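Local atomic coordinates of hypothetical protein (Parabacteroides merdae, PDB entry 4OO3), a protein that is of unknown function but is probably an NAD(P)-dependent oxidoreductase, built from a Rossmann-fold nucleotide-binding domain and a dehydrogenase-like C-terminal domain. Residues A25-V30 with F59-A63; K37-A43 with A68-Y74; F232-I237 with I294-T298. All coordinates share one frame; numbering follows the deposited sequence.

Contact 1: residues A25-V30 with F59-A63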
ATOM      1  N   ALA A  25       1.634   6.897  13.245  1.00 31.42           N
ATOM      2  CA  ALA A  25       0.637   7.398  14.191  1.00 31.24           C
ATOM      3  C   ALA A  25      -0.752   6.844  13.911  1.00 31.13           C
ATOM      4  O   ALA A  25      -1.509   6.583  14.833  1.00 33.76           O
ATOM      5  CB  ALA A  25       0.606   8.919  14.181  1.00 33.25           C
ATOM      6  N   LEU A  26      -1.087   6.650  12.639  1.00 30.59           N
ATOM      7  CA  LEU A  26      -2.433   6.221  12.259  1.00 28.90           C
ATOM      8  C   LEU A  26      -2.828   4.915  12.934  1.00 28.84           C
ATOM      9  O   LEU A  26      -4.003   4.679  13.187  1.00 27.85           O
ATOM     10  CB  LEU A  26      -2.540   6.078  10.737  1.00 29.18           C
ATOM     11  CG  LEU A  26      -3.930   5.962  10.107  1.00 31.04           C
ATOM     12  CD1 LEU A  26      -4.877   7.014  10.668  1.00 32.05           C
ATOM     13  CD2 LEU A  26      -3.826   6.089   8.593  1.00 31.18           C
ATOM     14  N   VAL A  27      -1.845   4.071  13.231  1.00 28.23           N
ATOM     15  CA  VAL A  27      -2.086   2.842  13.988  1.00 30.14           C
ATOM     16  C   VAL A  27      -2.782   3.134  15.315  1.00 30.03           C
ATOM     17  O   VAL A  27      -3.596   2.338  15.784  1.00 30.89           O
ATOM     18  CB  VAL A  27      -0.762   2.087  14.264  1.00 31.91           C
ATOM     19  CG1 VAL A  27      -0.965   0.956  15.264  1.00 31.12           C
ATOM     20  CG2 VAL A  27      -0.179   1.541  12.964  1.00 32.71           C
ATOM     21  N   GLN A  28      -2.450   4.277  15.910  1.00 29.78           N
ATOM     22  CA  GLN A  28      -2.965   4.677  17.215  1.00 30.97           C
ATOM     23  C   GLN A  28      -4.124   5.675  17.133  1.00 32.83           C
ATOM     24  O   GLN A  28      -4.524   6.248  18.149  1.00 31.91           O
ATOM     25  CB  GLN A  28      -1.828   5.282  18.036  1.00 29.61           C
ATOM     26  CG  GLN A  28      -0.714   4.309  18.356  1.00 28.56           C
ATOM     27  CD  GLN A  28       0.374   4.956  19.182  1.00 29.26           C
ATOM     28  OE1 GLN A  28       0.107   5.547  20.236  1.00 30.94           O
ATOM     29  NE2 GLN A  28       1.607   4.871  18.703  1.00 29.34           N
ATOM     30  N   LYS A  29      -4.661   5.877  15.932  1.00 33.47           N
ATOM     31  CA  LYS A  29      -5.811   6.765  15.715  1.00 35.07           C
ATOM     32  C   LYS A  29      -7.013   6.373  16.577  1.00 34.67           C
ATOM     33  O   LYS A  29      -7.795   7.240  16.980  1.00 33.73           O
ATOM     34  CB  LYS A  29      -6.202   6.748  14.231  1.00 37.08           C
ATOM     35  CG  LYS A  29      -7.380   7.633  13.827  1.00 41.93           C
ATOM     36  CD  LYS A  29      -6.956   9.074  13.602  1.00 44.46           C
ATOM     37  CE  LYS A  29      -8.051   9.882  12.928  1.00 50.00           C
ATOM     38  NZ  LYS A  29      -7.503  11.071  12.218  1.00 51.26           N
ATOM     39  N   VAL A  30      -7.173   5.078  16.845  1.00 35.27           N
ATOM     40  CA  VAL A  30      -8.271   4.615  17.699  1.00 40.42           C
ATOM     41  C   VAL A  30      -7.769   3.692  18.799  1.00 40.91           C
ATOM     42  O   VAL A  30      -6.715   3.066  18.668  1.00 40.46           O
ATOM     43  CB  VAL A  30      -9.398   3.918  16.892  1.00 43.30           C
ATOM     44  CG1 VAL A  30      -9.755   4.724  15.647  1.00 44.45           C
ATOM     45  CG2 VAL A  30      -9.003   2.513  16.495  1.00 40.97           C
ATOM     46  N   PHE A  59      -4.526  13.149  18.724  1.00 33.40           N
ATOM     47  CA  PHE A  59      -5.502  12.100  19.013  1.00 33.59           C
ATOM     48  C   PHE A  59      -5.963  12.146  20.480  1.00 34.33           C
ATOM     49  O   PHE A  59      -7.135  11.923  20.769  1.00 34.93           O
ATOM     50  CB  PHE A  59      -4.945  10.702  18.695  1.00 32.50           C
ATOM     51  CG  PHE A  59      -4.457  10.520  17.272  1.00 32.07           C
ATOM     52  CD1 PHE A  59      -4.973  11.274  16.213  1.00 32.63           C
ATOM     53  CD2 PHE A  59      -3.500   9.554  16.988  1.00 30.50           C
ATOM     54  CE1 PHE A  59      -4.517  11.081  14.916  1.00 31.93           C
ATOM     55  CE2 PHE A  59      -3.049   9.354  15.694  1.00 30.06           C
ATOM     56  CZ  PHE A  59      -3.559  10.114  14.656  1.00 30.52           C
ATOM     57  N   ASN A  60      -5.042  12.429  21.396  1.00 35.25           N
ATOM     58  CA  ASN A  60      -5.356  12.483  22.832  1.00 35.70           C
ATOM     59  C   ASN A  60      -6.199  13.695  23.239  1.00 37.39           C
ATOM     60  O   ASN A  60      -6.834  13.672  24.284  1.00 38.96           O
ATOM     61  CB  ASN A  60      -4.072  12.506  23.683  1.00 34.83           C
ATOM     62  CG  ASN A  60      -3.360  11.165  23.746  1.00 34.65           C
ATOM     63  OD1 ASN A  60      -3.826  10.148  23.227  1.00 33.04           O
ATOM     64  ND2 ASN A  60      -2.204  11.165  24.399  1.00 35.67           N
ATOM     65  N   THR A  61      -6.178  14.753  22.436  1.00 38.42           N
ATOM     66  CA  THR A  61      -6.841  16.016  22.788  1.00 41.07           C
ATOM     67  C   THR A  61      -8.041  16.339  21.897  1.00 41.98           C
ATOM     68  O   THR A  61      -8.612  17.420  22.002  1.00 43.37           O
ATOM     69  CB  THR A  61      -5.851  17.196  22.687  1.00 41.35           C
ATOM     70  OG1 THR A  61      -5.227  17.180  21.396  1.00 41.82           O
ATOM     71  CG2 THR A  61      -4.785  17.083  23.755  1.00 41.01           C
ATOM     72  N   ARG A  62      -8.423  15.414  21.017  1.00 41.07           N
ATOM     73  CA  ARG A  62      -9.516  15.672  20.081  1.00 40.49           C
ATOM     74  C   ARG A  62     -10.863  15.580  20.788  1.00 41.49           C
ATOM     75  O   ARG A  62     -10.985  14.930  21.823  1.00 41.54           O
ATOM     76  CB  ARG A  62      -9.471  14.695  18.901  1.00 38.25           C
ATOM     77  CG  ARG A  62     -10.072  13.331  19.195  1.00 37.71           C
ATOM     78  CD  ARG A  62      -9.814  12.343  18.069  1.00 36.26           C
ATOM     79  NE  ARG A  62     -10.136  10.985  18.511  1.00 35.59           N
ATOM     80  CZ  ARG A  62      -9.532   9.875  18.093  1.00 33.05           C
ATOM     81  NH1 ARG A  62      -8.555   9.925  17.196  1.00 32.64           N
ATOM     82  NH2 ARG A  62      -9.912   8.701  18.582  1.00 32.96           N
ATOM     83  N   ALA A  63     -11.874  16.201  20.188  1.00 42.61           N
ATOM     84  CA  ALA A  63     -13.184  16.362  20.810  1.00 44.20           C
ATOM     85  C   ALA A  63     -13.991  15.065  20.906  1.00 44.66           C
ATOM     86  O   ALA A  63     -14.606  14.807  21.940  1.00 44.94           O
ATOM     87  CB  ALA A  63     -13.981  17.430  20.073  1.00 44.83           C
TER
HETATM   88  O   HOH W   1      -8.058  12.382  15.284  1.00 33.51           O
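Arg62 and Lys29 supply the polar half of this contact. Both terminal nitrogens of the Arg62 guanidinium converge end-on on one backbone oxygen, Lys29 O, with NH1 at 2.8 Å and NH2 at 3.0 Å from it. The N-H...O angles, 153° and 139°, show that neither bond is straight, as expected when one acceptor is shared, and Lys29 O lies in the guanidinium plane. The Arg62 chain runs extended from CG to NE to get there, while Asn65 O and Glu64 O also accept from NH2 and NE and so help to fix its rotation. A water 3.2 Å from Arg62 NH1 makes a weak bond with Lys29 NZ, whose stronger partner is the carboxylate of Glu396.

The apolar half is built on the Phe59 ring. Lys29 CA sits over one face in a CH-pi contact, 4.0 Å from the centroid and 20° off the normal. With CG anti to the backbone N and a bend at chi2, the Lys29 chain brings CD to 3.4 Å from Phe59 CE1. At the ring edge, near its plane, Ala25 O approaches Phe59 CE2 to 3.3 Å.

The pairing joins the type I turn Leu26-Lys29 at helix 22-26 to the C-terminal end of helix 47-61 in the Rossmann-fold domain.

Contact 2: residues K37-A43 with A68-Y74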
ATOM      1  N   LYS A  37      -2.243   1.283  26.796  1.00 36.56           N
ATOM      2  CA  LYS A  37      -2.105   2.730  26.624  1.00 37.39           C
ATOM      3  C   LYS A  37      -0.658   3.208  26.662  1.00 34.98           C
ATOM      4  O   LYS A  37      -0.354   4.263  26.108  1.00 33.16           O
ATOM      5  CB  LYS A  37      -2.918   3.481  27.670  1.00 41.60           C
ATOM      6  CG  LYS A  37      -4.332   3.803  27.227  1.00 47.12           C
ATOM      7  CD  LYS A  37      -5.209   2.573  27.085  1.00 51.20           C
ATOM      8  CE  LYS A  37      -6.598   2.986  26.633  1.00 56.57           C
ATOM      9  NZ  LYS A  37      -7.585   1.888  26.756  1.00 65.30           N
ATOM     10  N   ASP A  38       0.219   2.436  27.303  1.00 34.23           N
ATOM     11  CA  ASP A  38       1.641   2.766  27.389  1.00 34.47           C
ATOM     12  C   ASP A  38       2.325   2.330  26.109  1.00 33.17           C
ATOM     13  O   ASP A  38       2.316   1.151  25.763  1.00 32.92           O
ATOM     14  CB  ASP A  38       2.309   2.075  28.587  1.00 36.19           C
ATOM     15  CG  ASP A  38       1.822   2.607  29.931  1.00 38.47           C
ATOM     16  OD1 ASP A  38       1.391   3.773  30.020  1.00 38.12           O
ATOM     17  OD2 ASP A  38       1.889   1.853  30.920  1.00 41.70           O
ATOM     18  N   VAL A  39       2.918   3.289  25.412  1.00 32.95           N
ATOM     19  CA  VAL A  39       3.564   3.035  24.139  1.00 33.79           C
ATOM     20  C   VAL A  39       5.024   3.483  24.211  1.00 33.20           C
ATOM     21  O   VAL A  39       5.327   4.583  24.660  1.00 32.98           O
ATOM     22  CB  VAL A  39       2.818   3.758  22.996  1.00 35.25           C
ATOM     23  CG1 VAL A  39       3.557   3.611  21.666  1.00 34.81           C
ATOM     24  CG2 VAL A  39       1.394   3.225  22.885  1.00 36.29           C
ATOM     25  N   TYR A  40       5.920   2.624  23.743  1.00 32.28           N
ATOM     26  CA  TYR A  40       7.349   2.872  23.842  1.00 32.27           C
ATOM     27  C   TYR A  40       7.909   3.354  22.512  1.00 31.33           C
ATOM     28  O   TYR A  40       7.874   2.635  21.518  1.00 36.02           O
ATOM     29  CB  TYR A  40       8.042   1.605  24.346  1.00 33.83           C
ATOM     30  CG  TYR A  40       7.518   1.201  25.707  1.00 36.64           C
ATOM     31  CD1 TYR A  40       8.026   1.781  26.861  1.00 39.58           C
ATOM     32  CD2 TYR A  40       6.476   0.283  25.841  1.00 39.38           C
ATOM     33  CE1 TYR A  40       7.541   1.445  28.113  1.00 41.95           C
ATOM     34  CE2 TYR A  40       5.979  -0.058  27.096  1.00 40.78           C
ATOM     35  CZ  TYR A  40       6.517   0.529  28.224  1.00 43.34           C
ATOM     36  OH  TYR A  40       6.046   0.212  29.479  1.00 52.00           O
ATOM     37  N   VAL A  41       8.403   4.589  22.498  1.00 29.73           N
ATOM     38  CA  VAL A  41       8.992   5.198  21.303  1.00 28.65           C
ATOM     39  C   VAL A  41      10.522   5.257  21.423  1.00 28.27           C
ATOM     40  O   VAL A  41      11.055   5.708  22.440  1.00 28.51           O
ATOM     41  CB  VAL A  41       8.452   6.637  21.100  1.00 30.06           C
ATOM     42  CG1 VAL A  41       9.159   7.339  19.944  1.00 29.15           C
ATOM     43  CG2 VAL A  41       6.940   6.627  20.888  1.00 29.28           C
ATOM     44  N   TYR A  42      11.213   4.789  20.386  1.00 27.55           N
ATOM     45  CA  TYR A  42      12.662   4.918  20.265  1.00 27.34           C
ATOM     46  C   TYR A  42      12.986   5.532  18.911  1.00 28.83           C
ATOM     47  O   TYR A  42      12.584   5.004  17.868  1.00 28.42           O
ATOM     48  CB  TYR A  42      13.339   3.549  20.364  1.00 27.68           C
ATOM     49  CG  TYR A  42      13.074   2.843  21.667  1.00 27.07           C
ATOM     50  CD1 TYR A  42      11.915   2.113  21.843  1.00 27.18           C
ATOM     51  CD2 TYR A  42      13.972   2.921  22.722  1.00 28.21           C
ATOM     52  CE1 TYR A  42      11.648   1.466  23.034  1.00 28.61           C
ATOM     53  CE2 TYR A  42      13.716   2.271  23.926  1.00 29.74           C
ATOM     54  CZ  TYR A  42      12.545   1.548  24.068  1.00 28.75           C
ATOM     55  OH  TYR A  42      12.255   0.894  25.230  1.00 30.97           O
ATOM     56  N   ALA A  43      13.735   6.622  18.917  1.00 29.58           N
ATOM     57  CA  ALA A  43      13.998   7.343  17.685  1.00 31.46           C
ATOM     58  C   ALA A  43      15.185   8.269  17.834  1.00 32.67           C
ATOM     59  O   ALA A  43      15.484   8.712  18.934  1.00 33.66           O
ATOM     60  CB  ALA A  43      12.768   8.152  17.293  1.00 32.50           C
ATOM     61  N   ALA A  68      -6.050   7.966  24.781  1.00 38.01           N
ATOM     62  CA  ALA A  68      -5.353   8.221  26.037  1.00 38.15           C
ATOM     63  C   ALA A  68      -3.974   7.555  26.029  1.00 38.13           C
ATOM     64  O   ALA A  68      -3.610   6.861  26.983  1.00 38.86           O
ATOM     65  CB  ALA A  68      -6.187   7.720  27.207  1.00 38.93           C
ATOM     66  N   TRP A  69      -3.205   7.781  24.961  1.00 35.84           N
ATOM     67  CA  TRP A  69      -1.888   7.156  24.827  1.00 33.99           C
ATOM     68  C   TRP A  69      -0.873   7.815  25.738  1.00 33.49           C
ATOM     69  O   TRP A  69      -0.826   9.043  25.838  1.00 34.31           O
ATOM     70  CB  TRP A  69      -1.369   7.232  23.396  1.00 32.76           C
ATOM     71  CG  TRP A  69      -2.291   6.634  22.405  1.00 33.26           C
ATOM     72  CD1 TRP A  69      -2.991   7.293  21.446  1.00 32.35           C
ATOM     73  CD2 TRP A  69      -2.637   5.249  22.280  1.00 33.26           C
ATOM     74  NE1 TRP A  69      -3.743   6.409  20.723  1.00 32.02           N
ATOM     75  CE2 TRP A  69      -3.548   5.146  21.211  1.00 32.50           C
ATOM     76  CE3 TRP A  69      -2.256   4.089  22.957  1.00 32.89           C
ATOM     77  CZ2 TRP A  69      -4.093   3.926  20.803  1.00 32.50           C
ATOM     78  CZ3 TRP A  69      -2.797   2.880  22.555  1.00 34.47           C
ATOM     79  CH2 TRP A  69      -3.706   2.808  21.481  1.00 34.34           C
ATOM     80  N   ASN A  70      -0.072   6.986  26.405  1.00 32.03           N
ATOM     81  CA  ASN A  70       1.059   7.445  27.195  1.00 33.11           C
ATOM     82  C   ASN A  70       2.356   7.125  26.460  1.00 33.33           C
ATOM     83  O   ASN A  70       2.821   5.979  26.463  1.00 33.28           O
ATOM     84  CB  ASN A  70       1.050   6.773  28.556  1.00 34.50           C
ATOM     85  CG  ASN A  70       2.219   7.188  29.415  1.00 35.54           C
ATOM     86  OD1 ASN A  70       2.725   8.302  29.305  1.00 35.07           O
ATOM     87  ND2 ASN A  70       2.651   6.288  30.287  1.00 37.54           N
ATOM     88  N   GLU A  71       2.927   8.135  25.814  1.00 32.84           N
ATOM     89  CA  GLU A  71       4.118   7.944  25.004  1.00 32.27           C
ATOM     90  C   GLU A  71       5.367   8.039  25.879  1.00 32.97           C
ATOM     91  O   GLU A  71       5.755   9.117  26.319  1.00 33.19           O
ATOM     92  CB  GLU A  71       4.152   8.973  23.874  1.00 33.06           C
ATOM     93  CG  GLU A  71       2.936   8.925  22.958  1.00 32.84           C
ATOM     94  CD  GLU A  71       2.945   7.733  22.027  1.00 33.10           C
ATOM     95  OE1 GLU A  71       3.914   7.584  21.256  1.00 33.28           O
ATOM     96  OE2 GLU A  71       1.967   6.957  22.044  1.00 33.85           O
ATOM     97  N   ILE A  72       5.973   6.888  26.152  1.00 33.34           N
ATOM     98  CA  ILE A  72       7.217   6.826  26.896  1.00 34.15           C
ATOM     99  C   ILE A  72       8.352   6.887  25.886  1.00 32.79           C
ATOM    100  O   ILE A  72       8.654   5.901  25.225  1.00 31.85           O
ATOM    101  CB  ILE A  72       7.309   5.537  27.728  1.00 36.10           C
ATOM    102  CG1 ILE A  72       6.107   5.438  28.677  1.00 38.21           C
ATOM    103  CG2 ILE A  72       8.608   5.516  28.515  1.00 36.97           C
ATOM    104  CD1 ILE A  72       5.818   4.037  29.169  1.00 38.84           C
ATOM    105  N   VAL A  73       8.980   8.050  25.783  1.00 32.64           N
ATOM    106  CA  VAL A  73       9.866   8.363  24.667  1.00 32.37           C
ATOM    107  C   VAL A  73      11.338   8.244  25.037  1.00 33.15           C
ATOM    108  O   VAL A  73      11.754   8.665  26.112  1.00 33.28           O
ATOM    109  CB  VAL A  73       9.606   9.794  24.163  1.00 32.31           C
ATOM    110  CG1 VAL A  73      10.544  10.145  23.008  1.00 32.94           C
ATOM    111  CG2 VAL A  73       8.141   9.956  23.762  1.00 31.77           C
ATOM    112  N   TYR A  74      12.111   7.655  24.130  1.00 33.40           N
ATOM    113  CA  TYR A  74      13.561   7.690  24.191  1.00 33.03           C
ATOM    114  C   TYR A  74      14.115   8.204  22.869  1.00 32.85           C
ATOM    115  O   TYR A  74      13.887   7.594  21.812  1.00 29.85           O
ATOM    116  CB  TYR A  74      14.152   6.311  24.441  1.00 34.04           C
ATOM    117  CG  TYR A  74      15.651   6.392  24.513  1.00 35.86           C
ATOM    118  CD1 TYR A  74      16.287   6.678  25.718  1.00 37.60           C
ATOM    119  CD2 TYR A  74      16.436   6.247  23.368  1.00 35.71           C
ATOM    120  CE1 TYR A  74      17.663   6.778  25.789  1.00 39.98           C
ATOM    121  CE2 TYR A  74      17.811   6.348  23.430  1.00 37.54           C
ATOM    122  CZ  TYR A  74      18.418   6.615  24.642  1.00 39.42           C
ATOM    123  OH  TYR A  74      19.777   6.723  24.723  1.00 41.67           O
TER
HETATM  124  O   HOH W   2      10.872   4.304  25.036  1.00 38.44           O
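Lys37 opens the pairing with its carbonyl: Asn70 N donates to Lys37 O at 2.8 Å in a nearly straight bond (171°), and the same oxygen lies at the edge of the Trp69 indole, near its plane. At Asp38 the side chains join in. Asp38 and Asn70 lie side by side, and Asn70 ND2 reaches Asp38 OD1 at 2.8 Å. The acceptor is within the amide plane of Asn70, but the donor stands 46° out of the carboxylate plane, consistent with the 71° between the two flat groups.

Val39 bonds through both backbone atoms, taking Asn70 O with its N and offering its O to Ile72 N, the alternation expected of parallel strands. Its CG2, anti to the carbonyl carbon, meets the Trp69 ring 3.8 Å from Trp69 CE3. On the same sheet face the Glu71 chain bends at chi2 and brings its carboxylate alongside Val39 and up to Val41, OE2 3.4 Å from Val39 CB and OE1 3.2 Å from Val41 CG2. Tyr40, on the other face, runs alongside Ile72, whose CD1 comes within 3.3 Å of Tyr40 CE1.

Val41 repeats the two-sided pattern with Ile72 O and Tyr74 N; a water bridges Val41 O and Ile72 O. Tyr42 crosses Tyr74 at about a right angle, its CD2 3.8 Å from Tyr74 CB. Finally Ala43 N bonds to Tyr74 O.

These strands belong to the beta-alpha-beta unit 38-43, 47-61, 70-75. Helix 47-61 covers the Glu71 face, helix 79-86 packs on Tyr42, and strand 14-17 continues the sheet beyond strand 38-43.

Contact 3: residues F232-I237 with I294-T298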
ATOM      1  N   PHE A 232      -6.187 -13.385  -8.531  1.00 39.61           N
ATOM      2  CA  PHE A 232      -5.875 -14.749  -8.084  1.00 38.10           C
ATOM      3  C   PHE A 232      -6.263 -14.936  -6.613  1.00 38.12           C
ATOM      4  O   PHE A 232      -5.419 -15.299  -5.787  1.00 38.86           O
ATOM      5  CB  PHE A 232      -4.382 -15.051  -8.293  1.00 40.79           C
ATOM      6  CG  PHE A 232      -3.903 -14.808  -9.700  1.00 41.75           C
ATOM      7  CD1 PHE A 232      -3.548 -13.535 -10.113  1.00 43.05           C
ATOM      8  CD2 PHE A 232      -3.818 -15.853 -10.608  1.00 44.75           C
ATOM      9  CE1 PHE A 232      -3.116 -13.302 -11.408  1.00 48.74           C
ATOM     10  CE2 PHE A 232      -3.384 -15.634 -11.900  1.00 44.94           C
ATOM     11  CZ  PHE A 232      -3.032 -14.357 -12.304  1.00 48.67           C
ATOM     12  N   PRO A 233      -7.557 -14.726  -6.286  1.00 37.63           N
ATOM     13  CA  PRO A 233      -7.966 -14.680  -4.881  1.00 35.95           C
ATOM     14  C   PRO A 233      -7.523 -15.907  -4.085  1.00 36.01           C
ATOM     15  O   PRO A 233      -7.788 -17.032  -4.484  1.00 34.51           O
ATOM     16  CB  PRO A 233      -9.500 -14.610  -4.946  1.00 37.42           C
ATOM     17  CG  PRO A 233      -9.834 -14.220  -6.345  1.00 38.30           C
ATOM     18  CD  PRO A 233      -8.714 -14.722  -7.199  1.00 38.11           C
ATOM     19  N   ASP A 234      -6.820 -15.672  -2.983  1.00 36.59           N
ATOM     20  CA  ASP A 234      -6.426 -16.731  -2.049  1.00 41.81           C
ATOM     21  C   ASP A 234      -5.532 -17.830  -2.649  1.00 40.56           C
ATOM     22  O   ASP A 234      -5.315 -18.851  -2.011  1.00 44.71           O
ATOM     23  CB  ASP A 234      -7.671 -17.358  -1.404  1.00 42.02           C
ATOM     24  CG  ASP A 234      -8.493 -16.353  -0.618  1.00 45.98           C
ATOM     25  OD1 ASP A 234      -7.997 -15.239  -0.359  1.00 45.50           O
ATOM     26  OD2 ASP A 234      -9.638 -16.680  -0.246  1.00 50.71           O
ATOM     27  N   GLN A 235      -5.014 -17.619  -3.856  1.00 40.29           N
ATOM     28  CA  GLN A 235      -4.052 -18.546  -4.453  1.00 38.90           C
ATOM     29  C   GLN A 235      -2.647 -18.200  -3.971  1.00 37.67           C
ATOM     30  O   GLN A 235      -2.253 -17.030  -3.976  1.00 32.38           O
ATOM     31  CB  GLN A 235      -4.096 -18.473  -5.979  1.00 38.32           C
ATOM     32  CG  GLN A 235      -5.447 -18.831  -6.579  1.00 41.15           C
ATOM     33  CD  GLN A 235      -5.472 -18.642  -8.079  1.00 42.14           C
ATOM     34  OE1 GLN A 235      -4.512 -18.969  -8.770  1.00 46.64           O
ATOM     35  NE2 GLN A 235      -6.570 -18.102  -8.592  1.00 43.52           N
ATOM     36  N   ILE A 236      -1.902 -19.226  -3.560  1.00 37.70           N
ATOM     37  CA  ILE A 236      -0.523 -19.071  -3.115  1.00 37.14           C
ATOM     38  C   ILE A 236       0.356 -18.860  -4.335  1.00 37.72           C
ATOM     39  O   ILE A 236       0.385 -19.704  -5.218  1.00 41.83           O
ATOM     40  CB  ILE A 236      -0.044 -20.317  -2.340  1.00 40.00           C
ATOM     41  CG1 ILE A 236      -0.885 -20.489  -1.068  1.00 41.25           C
ATOM     42  CG2 ILE A 236       1.441 -20.213  -2.007  1.00 39.34           C
ATOM     43  CD1 ILE A 236      -0.499 -21.665  -0.204  1.00 44.18           C
ATOM     44  N   ILE A 237       1.054 -17.729  -4.396  1.00 37.31           N
ATOM     45  CA  ILE A 237       1.954 -17.442  -5.515  1.00 36.44           C
ATOM     46  C   ILE A 237       3.370 -17.859  -5.122  1.00 39.88           C
ATOM     47  O   ILE A 237       3.904 -17.373  -4.119  1.00 41.51           O
ATOM     48  CB  ILE A 237       1.956 -15.942  -5.891  1.00 36.64           C
ATOM     49  CG1 ILE A 237       0.526 -15.393  -6.077  1.00 35.40           C
ATOM     50  CG2 ILE A 237       2.794 -15.697  -7.143  1.00 35.73           C
ATOM     51  CD1 ILE A 237      -0.262 -16.012  -7.213  1.00 35.40           C
ATOM     52  N   ILE A 294       2.326 -13.266 -14.343  1.00 34.28           N
ATOM     53  CA  ILE A 294       2.005 -13.939 -13.098  1.00 32.43           C
ATOM     54  C   ILE A 294       1.109 -15.127 -13.443  1.00 34.46           C
ATOM     55  O   ILE A 294      -0.032 -14.949 -13.873  1.00 33.55           O
ATOM     56  CB  ILE A 294       1.349 -12.990 -12.062  1.00 31.13           C
ATOM     57  CG1 ILE A 294       0.699 -13.803 -10.936  1.00 31.95           C
ATOM     58  CG2 ILE A 294       0.312 -12.084 -12.707  1.00 31.16           C
ATOM     59  CD1 ILE A 294       0.408 -13.005  -9.689  1.00 32.18           C
ATOM     60  N   LYS A 295       1.654 -16.334 -13.273  1.00 36.53           N
ATOM     61  CA  LYS A 295       0.988 -17.574 -13.664  1.00 38.37           C
ATOM     62  C   LYS A 295       0.447 -17.495 -15.086  1.00 38.75           C
ATOM     63  O   LYS A 295      -0.709 -17.835 -15.340  1.00 39.34           O
ATOM     64  CB  LYS A 295      -0.135 -17.930 -12.682  1.00 37.95           C
ATOM     65  CG  LYS A 295       0.313 -17.878 -11.234  1.00 41.30           C
ATOM     66  CD  LYS A 295      -0.223 -19.024 -10.400  1.00 45.87           C
ATOM     67  CE  LYS A 295      -1.689 -18.850 -10.063  1.00 47.05           C
ATOM     68  NZ  LYS A 295      -2.373 -20.171 -10.026  1.00 49.79           N
ATOM     69  N   GLY A 296       1.290 -17.028 -16.003  1.00 38.68           N
ATOM     70  CA  GLY A 296       0.950 -16.985 -17.427  1.00 39.44           C
ATOM     71  C   GLY A 296       0.198 -15.740 -17.860  1.00 39.40           C
ATOM     72  O   GLY A 296       0.058 -15.501 -19.056  1.00 40.26           O
ATOM     73  N   VAL A 297      -0.276 -14.944 -16.898  1.00 37.06           N
ATOM     74  CA  VAL A 297      -1.078 -13.751 -17.179  1.00 34.81           C
ATOM     75  C   VAL A 297      -0.182 -12.522 -17.194  1.00 33.63           C
ATOM     76  O   VAL A 297       0.501 -12.250 -16.214  1.00 34.84           O
ATOM     77  CB  VAL A 297      -2.178 -13.549 -16.112  1.00 33.32           C
ATOM     78  CG1 VAL A 297      -3.013 -12.312 -16.424  1.00 32.07           C
ATOM     79  CG2 VAL A 297      -3.060 -14.782 -16.022  1.00 34.01           C
ATOM     80  N   THR A 298      -0.188 -11.778 -18.297  1.00 34.35           N
ATOM     81  CA  THR A 298       0.602 -10.560 -18.392  1.00 35.66           C
ATOM     82  C   THR A 298      -0.103  -9.408 -17.664  1.00 35.57           C
ATOM     83  O   THR A 298      -1.235  -9.048 -17.996  1.00 33.42           O
ATOM     84  CB  THR A 298       0.864 -10.154 -19.854  1.00 37.49           C
ATOM     85  OG1 THR A 298       1.572 -11.202 -20.530  1.00 38.14           O
ATOM     86  CG2 THR A 298       1.692  -8.883 -19.914  1.00 38.29           C
TER
HETATM   87  O   HOH W   3      -0.242 -20.473  -7.695  1.00 44.10           O
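Gln235 OE1 receives Lys295 NZ at 2.8 Å, the one direct hydrogen bond between the two segments. The donor lies nearly in line with the amide carbonyl, the C=O...N angle being 168°. The two chains reach this meeting differently: Gln235 is extended beyond CG (chi2 176°), whereas Lys295 is bent at chi2, chi3 and chi4 and crosses it obliquely. A water adds a second, weaker link. It donates to Ile236 O and lies 3.2 Å from Lys295 NZ, where it accepts a weak bond.

Beside this polar bridge the Phe232 ring packs against the 294-297 turn. Phe232 runs antiparallel to the side chains of Ile294, Lys295 and Val297, lying alongside them. Ile294 CG1 lies over one face in a CH-pi contact, 4.2 Å from the centroid and 26° off the normal. Val297 CG2 meets the ring at its edge, 3.7 Å from CZ. Obliquely to the ring, the aliphatic part of Lys295 brings CE to 3.7 Å from Phe232 CD2. Ile237 completes the apolar patch: its CD1 touches Ile294 CD1 at 4.0 Å, the two side chains crossing at about a right angle.

Both segments contain turns and lie in the C-terminal domain. Phe232-Gln235 forms a type II turn directly after helix 220-231, and Ile294-Val297 a type I' turn joining the antiparallel strands 282-294 and 297-306 as a beta hairpin. Helix 419-439 packs on Ile236 and Ile237, while Asn422 bonds to the backbone at Gln235 and Ile237.

Chemically, Lys295 serves both layers: its methylenes extend the cover of a buried aromatic ring, and its ammonium is carried to a neutral amide oxygen and a water at the partly exposed margin.

Contacts 1 and 2 belong to the Rossmann-fold region and contact 3 to the C-terminal domain on the opposite side of the chain's centre. The centres of contacts 1 and 2 are about 13 Å apart, with segments alternating along the chain, so helix 47-61 ends in one and is flanked by the strands of the other. They touch through Gln28 O with Trp69 NE1 and Asn60 ND2 with Trp69 O, both probable hydrogen bonds. Contact 3 follows later; its centre lies about 38 Å from the centre of contact 1 and about 41 Å from that of contact 2. The first two share the parallel sheet and its helices; the third ties a turn to a mixed-sheet hairpin.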